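Long-range contacts in DNA protection during starvation protein (Halobacterium salinarum, PDB 1MOJ), which probably protects DNA from oxidative damage by using hydrogen peroxide to oxidise ferrous iron and storing the product as a ferric mineral inside a hollow dodecamer: residues D79-R84 against A149-E154; Q47-H52 against E69-A74; A33-L38 against E83-L88. One frame throughout, in Å; residues are numbered along the deposited sequence.

Contact 1: D79-R84 against A149-E154; sequences DELAER and AHMLRE. With FE (Fe (III) ion), chain E; FE (Fe (III) ion), chain F.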
# COMPACT_ATOMS: atom_id res chain seq x y z
N ASP A 79 -7.65 -3.97 25.82
CA ASP A 79 -8.26 -2.72 25.39
C ASP A 79 -9.73 -2.95 25.10
O ASP A 79 -10.57 -2.14 25.46
CB ASP A 79 -7.56 -2.20 24.14
CG ASP A 79 -7.99 -0.80 23.78
OD1 ASP A 79 -7.70 0.13 24.55
OD2 ASP A 79 -8.63 -0.64 22.72
N GLU A 80 -10.03 -4.06 24.43
CA GLU A 80 -11.41 -4.41 24.12
C GLU A 80 -12.20 -4.59 25.41
O GLU A 80 -13.28 -4.01 25.59
CB GLU A 80 -11.46 -5.72 23.34
CG GLU A 80 -10.95 -5.62 21.91
CD GLU A 80 -11.91 -4.87 21.01
OE1 GLU A 80 -11.87 -5.11 19.79
OE2 GLU A 80 -12.69 -4.04 21.52
N LEU A 81 -11.67 -5.41 26.30
CA LEU A 81 -12.29 -5.69 27.60
C LEU A 81 -12.55 -4.41 28.40
O LEU A 81 -13.65 -4.18 28.89
CB LEU A 81 -11.37 -6.62 28.41
CG LEU A 81 -11.60 -8.13 28.55
CD1 LEU A 81 -12.41 -8.69 27.42
CD2 LEU A 81 -10.23 -8.81 28.65
N ALA A 82 -11.51 -3.58 28.53
CA ALA A 82 -11.59 -2.33 29.28
C ALA A 82 -12.64 -1.39 28.69
O ALA A 82 -13.43 -0.78 29.42
CB ALA A 82 -10.22 -1.65 29.29
N GLU A 83 -12.64 -1.26 27.37
CA GLU A 83 -13.60 -0.38 26.73
C GLU A 83 -15.02 -0.91 26.85
O GLU A 83 -15.97 -0.12 26.93
CB GLU A 83 -13.21 -0.15 25.27
CG GLU A 83 -11.96 0.70 25.16
CD GLU A 83 -11.58 1.05 23.74
OE1 GLU A 83 -10.59 1.77 23.55
OE2 GLU A 83 -12.27 0.62 22.80
N ARG A 84 -15.18 -2.23 26.86
CA ARG A 84 -16.52 -2.80 26.99
C ARG A 84 -17.00 -2.54 28.42
O ARG A 84 -18.18 -2.25 28.64
CB ARG A 84 -16.51 -4.30 26.71
CG ARG A 84 -17.90 -4.92 26.59
CD ARG A 84 -18.78 -4.14 25.61
NE ARG A 84 -20.11 -4.71 25.46
CZ ARG A 84 -21.10 -4.15 24.77
NH1 ARG A 84 -20.91 -2.99 24.15
NH2 ARG A 84 -22.29 -4.75 24.69
N ALA A 149 -20.61 -11.11 24.37
CA ALA A 149 -20.35 -12.53 24.11
C ALA A 149 -19.51 -12.73 22.85
O ALA A 149 -18.55 -13.48 22.84
CB ALA A 149 -21.68 -13.28 23.97
N HIS A 150 -19.90 -12.03 21.79
CA HIS A 150 -19.20 -12.11 20.51
C HIS A 150 -17.76 -11.61 20.66
O HIS A 150 -16.81 -12.23 20.18
CB HIS A 150 -19.94 -11.26 19.47
CG HIS A 150 -19.40 -11.40 18.08
ND1 HIS A 150 -19.59 -12.52 17.31
CD2 HIS A 150 -18.65 -10.55 17.33
CE1 HIS A 150 -18.98 -12.36 16.15
NE2 HIS A 150 -18.40 -11.18 16.14
N MET A 151 -17.61 -10.46 21.32
CA MET A 151 -16.29 -9.89 21.52
C MET A 151 -15.40 -10.83 22.31
O MET A 151 -14.21 -10.94 22.04
CB MET A 151 -16.39 -8.57 22.28
CG MET A 151 -15.03 -8.01 22.65
SD MET A 151 -15.08 -7.24 24.26
CE MET A 151 -16.17 -5.89 23.89
N LEU A 152 -15.98 -11.51 23.29
CA LEU A 152 -15.21 -12.44 24.10
C LEU A 152 -14.69 -13.62 23.26
O LEU A 152 -13.55 -14.03 23.42
CB LEU A 152 -16.05 -12.95 25.28
CG LEU A 152 -16.30 -11.92 26.41
CD1 LEU A 152 -17.34 -12.45 27.37
CD2 LEU A 152 -15.00 -11.64 27.15
N ARG A 153 -15.54 -14.14 22.37
CA ARG A 153 -15.15 -15.25 21.51
C ARG A 153 -14.08 -14.81 20.52
O ARG A 153 -13.17 -15.58 20.20
CB ARG A 153 -16.34 -15.78 20.71
CG ARG A 153 -17.48 -16.31 21.55
CD ARG A 153 -18.49 -17.03 20.66
NE ARG A 153 -19.82 -17.09 21.28
CZ ARG A 153 -20.80 -16.25 20.99
NH1 ARG A 153 -20.62 -15.29 20.10
NH2 ARG A 153 -21.96 -16.36 21.62
N GLU A 154 -14.20 -13.58 20.02
CA GLU A 154 -13.23 -13.04 19.07
C GLU A 154 -11.87 -13.00 19.74
O GLU A 154 -10.86 -13.30 19.12
CB GLU A 154 -13.62 -11.63 18.65
CG GLU A 154 -14.85 -11.52 17.74
CD GLU A 154 -14.53 -11.68 16.25
OE1 GLU A 154 -13.52 -11.10 15.78
OE2 GLU A 154 -15.29 -12.37 15.54
FE FE E . -8.81 1.58 22.74
FE FE F . -15.52 -11.77 13.27
O HOH W 1 -9.45 2.26 20.78
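Met151 reaches from helix segment 149-154 to the backbone and side chains of 79-84, and the two segments run antiparallel, at 165° with axes 10.8 Å apart. Glu80 and Met151 face each other, their CA atoms 7.8 Å apart. CG of the methionine points across the gap, anti to the backbone N (chi1 174°), and bends further out bring CE onto Arg84. Met151 CE lies 3.3 Å from Arg84 CB and nearly as close to CG, while Met151 SD lies 4.0 Å from Glu80 CB. At the next residue of each helix, Leu81 CD1 and Leu152 CD2 meet at 3.9 Å, the side chains crossing at about a right angle. The guanidinium of Arg84 continues to salt bridges with Asp145 and with Glu160 of a neighbouring subunit. Glu83 OE1, 2.0 Å from the metal, and both carboxylate oxygens of Asp79 hold an iron ion. Glu154 OE2 binds a second iron, 2.4 Å away, where Glu154 carboxylates from three subunits gather; this residue is involved in iron nucleation. The packed pair belongs to the four-helix bundle; the first iron sits as in Dps ferroxidase centres, with His52 from helix 24-54 of a partner subunit.

Contact 2: Q47-H52 against E69-A74; sequences QLKKHH and EAAETA. With FE (Fe (III) ion), chain H.
Leu48 packs on an alanine-lined face (Ala70, Ala71, Ala74) where helix segments 47-52 and 69-74 pass antiparallel at 163°, with axes 8.5 Å apart and the CA atoms of Leu48 and Ala71 separated by 5.3 Å. The small alanine side chains permit this close approach. Leu48 CB faces Ala71 CB at 3.9 Å, and its CG stands anti to the carbonyl carbon (chi1 -75°), which carries the branch over the other helix. There Leu48 CD1 lies 3.6 Å from Ala70 O and 3.8 Å from Ala70 CB. Lys49 adds its aliphatic part, CG resting 4.0 Å from Ala71 CB, before its chain bends and NZ forms a salt bridge with Asp79 of a neighbouring subunit. His52 binds iron through NE2, 2.3 Å from the metal, and Asp79 and Glu83 of that same subunit are further ligands. Its ND1 donates to the carbonyl oxygen of His64, whose ring stacks on that of His52; this second shell fixes the imidazole's rotation. No hydrogen bond joins the segments: the contact is aliphatic packing, with Leu48 CD1 also against a backbone carbonyl, while Lys49 and His52 serve the subunit interface and its iron.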
# COMPACT_ATOMS: atom_id res chain seq x y z
N GLN A 47 3.90 -10.04 31.23
CA GLN A 47 4.81 -11.17 31.34
C GLN A 47 5.28 -11.58 29.95
O GLN A 47 6.42 -12.00 29.76
CB GLN A 47 4.15 -12.34 32.06
CG GLN A 47 5.15 -13.44 32.41
CD GLN A 47 4.78 -14.21 33.67
OE1 GLN A 47 4.85 -13.67 34.79
NE2 GLN A 47 4.39 -15.46 33.51
N LEU A 48 4.39 -11.46 28.96
CA LEU A 48 4.76 -11.79 27.60
C LEU A 48 5.82 -10.79 27.16
O LEU A 48 6.75 -11.14 26.45
CB LEU A 48 3.55 -11.71 26.67
CG LEU A 48 2.56 -12.87 26.78
CD1 LEU A 48 1.35 -12.59 25.94
CD2 LEU A 48 3.22 -14.15 26.36
N LYS A 49 5.67 -9.53 27.57
CA LYS A 49 6.63 -8.50 27.22
C LYS A 49 7.96 -8.87 27.86
O LYS A 49 9.01 -8.80 27.22
CB LYS A 49 6.19 -7.14 27.75
CG LYS A 49 4.95 -6.61 27.09
CD LYS A 49 5.22 -5.38 26.25
CE LYS A 49 6.21 -5.63 25.14
NZ LYS A 49 6.20 -4.48 24.18
N LYS A 50 7.91 -9.27 29.13
CA LYS A 50 9.11 -9.66 29.85
C LYS A 50 9.88 -10.75 29.11
O LYS A 50 11.09 -10.64 28.92
CB LYS A 50 8.75 -10.18 31.25
CG LYS A 50 9.95 -10.73 32.03
CD LYS A 50 9.50 -11.38 33.33
CE LYS A 50 10.70 -11.81 34.20
NZ LYS A 50 10.23 -12.45 35.46
N HIS A 51 9.18 -11.80 28.72
CA HIS A 51 9.81 -12.91 28.02
C HIS A 51 10.29 -12.52 26.64
O HIS A 51 11.31 -13.02 26.17
CB HIS A 51 8.84 -14.08 27.99
CG HIS A 51 8.49 -14.58 29.35
ND1 HIS A 51 7.39 -15.37 29.60
CD2 HIS A 51 9.09 -14.39 30.55
CE1 HIS A 51 7.32 -15.63 30.89
NE2 HIS A 51 8.35 -15.05 31.49
N HIS A 52 9.55 -11.62 26.01
CA HIS A 52 9.88 -11.08 24.70
C HIS A 52 11.25 -10.37 24.83
O HIS A 52 12.17 -10.61 24.04
CB HIS A 52 8.77 -10.08 24.33
CG HIS A 52 9.13 -9.13 23.23
ND1 HIS A 52 9.22 -9.50 21.91
CD2 HIS A 52 9.33 -7.79 23.25
CE1 HIS A 52 9.46 -8.44 21.16
NE2 HIS A 52 9.53 -7.39 21.95
N GLU A 69 4.34 -10.43 19.34
CA GLU A 69 3.01 -10.51 18.73
C GLU A 69 1.97 -10.98 19.75
O GLU A 69 0.83 -10.53 19.73
CB GLU A 69 3.03 -11.48 17.55
CG GLU A 69 3.81 -11.00 16.36
CD GLU A 69 4.00 -12.08 15.32
OE1 GLU A 69 3.02 -12.81 15.02
OE2 GLU A 69 5.13 -12.21 14.78
N ALA A 70 2.38 -11.89 20.62
CA ALA A 70 1.47 -12.41 21.63
C ALA A 70 1.12 -11.27 22.58
O ALA A 70 -0.03 -11.12 22.98
CB ALA A 70 2.13 -13.56 22.39
N ALA A 71 2.11 -10.47 22.92
CA ALA A 71 1.88 -9.35 23.82
C ALA A 71 0.94 -8.35 23.16
O ALA A 71 -0.00 -7.85 23.77
CB ALA A 71 3.21 -8.68 24.18
N GLU A 72 1.19 -8.05 21.89
CA GLU A 72 0.34 -7.11 21.18
C GLU A 72 -1.12 -7.59 21.20
O GLU A 72 -2.05 -6.81 21.43
CB GLU A 72 0.82 -6.95 19.75
CG GLU A 72 0.04 -5.92 18.95
CD GLU A 72 0.62 -5.69 17.58
OE1 GLU A 72 0.87 -6.68 16.85
OE2 GLU A 72 0.83 -4.51 17.22
N THR A 73 -1.31 -8.88 20.96
CA THR A 73 -2.65 -9.46 20.97
C THR A 73 -3.28 -9.33 22.36
O THR A 73 -4.44 -8.94 22.48
CB THR A 73 -2.61 -10.96 20.54
OG1 THR A 73 -2.35 -11.04 19.14
CG2 THR A 73 -3.95 -11.65 20.83
N ALA A 74 -2.51 -9.63 23.40
CA ALA A 74 -3.01 -9.53 24.77
C ALA A 74 -3.39 -8.10 25.09
O ALA A 74 -4.39 -7.83 25.77
CB ALA A 74 -1.96 -10.04 25.76
FE FE H . 10.05 -5.17 21.48
O HOH W 2 10.51 -5.70 19.56
O HOH W 3 7.70 -4.72 20.87

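Contact 3: A33-L38 against E83-L88; sequences ALNADL and ERVQAL. With FE (Fe (III) ion), chain E.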
# COMPACT_ATOMS: atom_id res chain seq x y z
N ALA A 33 -17.21 -9.78 35.35
CA ALA A 33 -16.51 -10.79 34.59
C ALA A 33 -15.42 -10.16 33.73
O ALA A 33 -14.28 -10.62 33.72
CB ALA A 33 -17.50 -11.55 33.71
N LEU A 34 -15.77 -9.10 33.01
CA LEU A 34 -14.82 -8.41 32.14
C LEU A 34 -13.61 -7.82 32.88
O LEU A 34 -12.48 -7.95 32.41
CB LEU A 34 -15.55 -7.31 31.37
CG LEU A 34 -16.62 -7.79 30.37
CD1 LEU A 34 -17.45 -6.62 29.87
CD2 LEU A 34 -15.95 -8.52 29.21
N ASN A 35 -13.84 -7.19 34.03
CA ASN A 35 -12.74 -6.61 34.80
C ASN A 35 -11.78 -7.67 35.34
O ASN A 35 -10.57 -7.43 35.43
CB ASN A 35 -13.27 -5.75 35.95
CG ASN A 35 -13.08 -4.27 35.71
OD1 ASN A 35 -12.18 -3.87 34.98
ND2 ASN A 35 -13.93 -3.45 36.34
N ALA A 36 -12.31 -8.83 35.69
CA ALA A 36 -11.48 -9.91 36.18
C ALA A 36 -10.58 -10.37 35.03
O ALA A 36 -9.39 -10.60 35.23
CB ALA A 36 -12.36 -11.07 36.65
N ASP A 37 -11.16 -10.50 33.84
CA ASP A 37 -10.42 -10.92 32.65
C ASP A 37 -9.37 -9.88 32.30
O ASP A 37 -8.23 -10.22 31.99
CB ASP A 37 -11.36 -11.14 31.46
CG ASP A 37 -12.15 -12.45 31.55
OD1 ASP A 37 -11.83 -13.26 32.45
OD2 ASP A 37 -13.07 -12.67 30.72
N LEU A 38 -9.76 -8.61 32.36
CA LEU A 38 -8.85 -7.51 32.05
C LEU A 38 -7.59 -7.57 32.91
O LEU A 38 -6.46 -7.45 32.39
CB LEU A 38 -9.56 -6.17 32.28
CG LEU A 38 -8.74 -4.89 32.20
CD1 LEU A 38 -7.96 -4.85 30.88
CD2 LEU A 38 -9.66 -3.68 32.33
N GLU A 83 -12.64 -1.26 27.37
CA GLU A 83 -13.60 -0.38 26.73
C GLU A 83 -15.02 -0.91 26.85
O GLU A 83 -15.97 -0.12 26.93
CB GLU A 83 -13.21 -0.15 25.27
CG GLU A 83 -11.96 0.70 25.16
CD GLU A 83 -11.58 1.05 23.74
OE1 GLU A 83 -10.59 1.77 23.55
OE2 GLU A 83 -12.27 0.62 22.80
N ARG A 84 -15.18 -2.23 26.86
CA ARG A 84 -16.52 -2.80 26.99
C ARG A 84 -17.00 -2.54 28.42
O ARG A 84 -18.18 -2.25 28.64
CB ARG A 84 -16.51 -4.30 26.71
CG ARG A 84 -17.90 -4.92 26.59
CD ARG A 84 -18.78 -4.14 25.61
NE ARG A 84 -20.11 -4.71 25.46
CZ ARG A 84 -21.10 -4.15 24.77
NH1 ARG A 84 -20.91 -2.99 24.15
NH2 ARG A 84 -22.29 -4.75 24.69
N VAL A 85 -16.09 -2.63 29.38
CA VAL A 85 -16.43 -2.35 30.77
C VAL A 85 -16.91 -0.91 30.86
O VAL A 85 -17.97 -0.61 31.43
CB VAL A 85 -15.21 -2.54 31.71
CG1 VAL A 85 -15.49 -1.94 33.07
CG2 VAL A 85 -14.90 -4.04 31.86
N GLN A 86 -16.15 -0.00 30.26
CA GLN A 86 -16.50 1.40 30.27
C GLN A 86 -17.83 1.65 29.54
O GLN A 86 -18.65 2.45 29.98
CB GLN A 86 -15.38 2.22 29.63
CG GLN A 86 -15.31 3.65 30.16
CD GLN A 86 -16.39 4.52 29.59
OE1 GLN A 86 -16.77 5.53 30.17
NE2 GLN A 86 -16.89 4.13 28.43
N ALA A 87 -18.04 0.95 28.44
CA ALA A 87 -19.26 1.11 27.67
C ALA A 87 -20.48 0.69 28.49
O ALA A 87 -21.56 1.27 28.36
CB ALA A 87 -19.17 0.29 26.39
N LEU A 88 -20.30 -0.32 29.35
CA LEU A 88 -21.39 -0.83 30.17
C LEU A 88 -21.58 -0.05 31.48
O LEU A 88 -22.27 -0.50 32.39
CB LEU A 88 -21.17 -2.32 30.47
CG LEU A 88 -21.14 -3.26 29.26
CD1 LEU A 88 -20.71 -4.66 29.67
CD2 LEU A 88 -22.51 -3.28 28.61
FE FE E . -8.81 1.58 22.74
O HOH W 1 -9.45 2.26 20.78
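Leu34 is the first residue of 33-38 to touch 83-88, in an antiparallel helix pair inclined at 155° with axes 9.5 Å apart; its CA lies 6.4 Å from that of Val85, a residue involved in iron translocation. The fit here is tight: Leu34 CB and Val85 CG2 are only 3.4 Å apart, closer than usual van der Waals contact. A chi1 of -65° sets Leu34 CG beside its own backbone N and brings CD1 against two further partners. Leu34 CD1 lies 3.7 Å from Arg84 CG, meeting the aliphatic part of that side chain, and 3.8 Å from Leu88 CD1, the two leucines crossing at about a right angle. Leu88, the first residue past the helix, packs here. Asn35 follows, its amide lying across the valine, with Asn35 ND2 3.9 Å from Val85 CG1. The amide is anchored at both ends by the chain beyond the helix: ND2 donates to Val91 O, and OD1 accepts from His93 N. Further along, Asp37 turns to helix 115-142, where OD2 is hydrogen-bonded to His136 ND1, and Leu38 packs on Ala78 and Ala82 of helix 60-87. The pair is enclosed within an all-helical bundle: helix 146-169 touches Leu34 through Thr148 and Leu152, helix 115-142 lies against Ala33 and Asp37, and Pro92 covers Val85 and Leu38.

All three contacts use helix 60-87, which pairs with helix 24-54 in contacts 2 and 3 and with helix 146-169 in contact 1. Contacts 1 and 3 share Glu83 and Arg84, have centres 8 Å apart and merge into one core, where Leu152 CD2 meets Leu34 CD2 at 3.9 Å. Contact 2 lies across the chain's centre from contact 3, their centres about 20 Å apart, nested in the loop that contact 3 closes; it also closes before contact 1 opens. The irons of Asp79 and Glu83 and of His52 occupy reciprocal copies of one intersubunit site, so each of these sites is complete only where two subunits meet.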